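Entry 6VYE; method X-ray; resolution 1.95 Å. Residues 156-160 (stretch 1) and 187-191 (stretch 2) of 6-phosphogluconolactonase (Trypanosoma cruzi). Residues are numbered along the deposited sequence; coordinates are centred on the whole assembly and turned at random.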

# COMPACT_ATOMS: atom_id res chain seq x y z
N ALA A 156 -2.60 -7.14 20.93
CA ALA A 156 -1.86 -7.12 19.65
C ALA A 156 -0.92 -5.91 19.60
O ALA A 156 -1.36 -4.79 19.95
CB ALA A 156 -2.81 -7.12 18.46
N GLU A 157 0.32 -6.13 19.18
CA GLU A 157 1.33 -5.06 18.98
C GLU A 157 1.56 -4.90 17.47
O GLU A 157 1.81 -5.86 16.76
CB GLU A 157 2.59 -5.36 19.78
CG GLU A 157 2.91 -4.27 20.77
CD GLU A 157 3.84 -4.66 21.90
OE1 GLU A 157 3.44 -5.51 22.72
OE2 GLU A 157 4.94 -4.09 21.97
N ILE A 158 1.42 -3.68 17.00
CA ILE A 158 1.36 -3.38 15.56
C ILE A 158 2.52 -2.42 15.29
O ILE A 158 2.80 -1.52 16.08
CB ILE A 158 -0.05 -2.84 15.20
CG1 ILE A 158 -1.13 -3.87 15.53
CG2 ILE A 158 -0.15 -2.40 13.75
CD1 ILE A 158 -1.02 -5.14 14.71
N PRO A 159 3.26 -2.64 14.19
CA PRO A 159 4.18 -1.63 13.70
C PRO A 159 3.36 -0.45 13.18
O PRO A 159 2.26 -0.63 12.70
CB PRO A 159 4.99 -2.35 12.62
CG PRO A 159 4.02 -3.39 12.11
CD PRO A 159 3.18 -3.81 13.31
N VAL A 160 3.90 0.75 13.34
CA VAL A 160 3.25 2.01 12.92
C VAL A 160 4.08 2.52 11.75
O VAL A 160 5.21 2.94 11.96
CB VAL A 160 3.13 3.01 14.08
CG1 VAL A 160 2.64 4.37 13.63
CG2 VAL A 160 2.20 2.46 15.15
N MET A 187 -7.59 -8.10 12.27
CA MET A 187 -7.43 -6.95 13.20
C MET A 187 -6.40 -7.25 14.29
O MET A 187 -6.22 -6.37 15.14
CB MET A 187 -8.75 -6.50 13.84
CG MET A 187 -9.70 -5.74 12.90
SD MET A 187 -9.06 -4.33 11.86
CE MET A 187 -10.30 -4.36 10.56
N HIS A 188 -5.69 -8.38 14.27
CA HIS A 188 -4.64 -8.68 15.28
C HIS A 188 -3.26 -8.76 14.62
O HIS A 188 -2.37 -8.01 15.07
CB HIS A 188 -5.11 -9.85 16.14
CG HIS A 188 -6.32 -9.43 16.92
ND1 HIS A 188 -6.24 -8.56 18.01
CD2 HIS A 188 -7.64 -9.63 16.70
CE1 HIS A 188 -7.45 -8.31 18.46
NE2 HIS A 188 -8.33 -8.96 17.67
N ARG A 189 -3.10 -9.53 13.55
CA ARG A 189 -1.82 -9.71 12.81
C ARG A 189 -1.52 -8.45 11.97
O ARG A 189 -2.46 -7.88 11.39
CB ARG A 189 -1.89 -10.92 11.87
CG ARG A 189 -2.35 -12.25 12.46
CD ARG A 189 -1.71 -12.67 13.76
NE ARG A 189 -0.35 -12.19 13.93
CZ ARG A 189 0.26 -12.05 15.10
NH1 ARG A 189 -0.35 -12.39 16.23
NH2 ARG A 189 1.50 -11.58 15.16
N ALA A 190 -0.26 -8.04 11.87
CA ALA A 190 0.18 -6.88 11.06
C ALA A 190 0.20 -7.26 9.57
O ALA A 190 0.04 -6.35 8.74
CB ALA A 190 1.53 -6.42 11.50
N VAL A 191 0.46 -8.54 9.27
CA VAL A 191 0.65 -9.12 7.90
C VAL A 191 -0.17 -10.41 7.79
O VAL A 191 -0.27 -11.16 8.77
CB VAL A 191 2.13 -9.44 7.62
CG1 VAL A 191 2.36 -9.68 6.14
CG2 VAL A 191 3.08 -8.37 8.17

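This contact is small and is made by packing alone. The two stretches bury 205 Å² between them, both sides summed, and no hydrogen bond crosses. Ala 190, His 188 and Ala 156 cover the most surface, with Ile 158 close behind. The backbones lie near each other in two places. The CA atoms of Ala 156 and His 188 are 5.4 Å apart, and those of Ile 158 and Ala 190 are 5.8 Å apart.

Ala 190 is buried, and its CA-to-CB bond points toward stretch 1. Its methyl group meets two apolar side chains there. Ala 190 CB lies 3.6 Å from Pro 159 CD, a normal van der Waals distance between carbons. The same CB is 4.3 Å from Ile 158 CD1, a looser contact. Pro 159 CD is the ring carbon bonded to the proline nitrogen.

His 188 contributes both its backbone and its ring. Its carbonyl oxygen takes part in two contacts. His 188 O is 3.2 Å from Ile 158 CD1 and 3.5 Å from Ala 156 CB. Both partners are methyl carbons, so the oxygen gains no conventional hydrogen bond from them. The first distance is short for a carbon and an oxygen. The imidazole ring adds a contact through its edge. Ala 156 CB lies near the ring plane, 3.7 Å from His 188 ND1, so the methyl does not stack on the ring face. The side chain has chi1 in the m rotamer.

Ala 156 points its CA-to-CB bond toward stretch 2. Its single methyl therefore reaches both the carbonyl and the ring of His 188. Ala 156 is exposed and poorly ordered, so the exact distances at this end deserve some caution.

Ile 158 links the two ends of the contact. Its CA-to-CB bond points sideways, but the end of the side chain comes nearer to stretch 2. With chi1 and chi2 both m, CD1 reaches the backbone between His 188 and Ala 190. Ile 158 CD1 is 4.1 Å from Ala 190 N, in addition to its approach to the His 188 carbonyl.

The remaining residues add little. Glu 157 points its CA-to-CB bond away from stretch 2, and its OE2 is hydrogen-bonded elsewhere in the structure. Arg 189 also starts away from the other stretch, and its side chain comes no nearer than 5.9 Å, from Arg 189 NH2 to Glu 157 O.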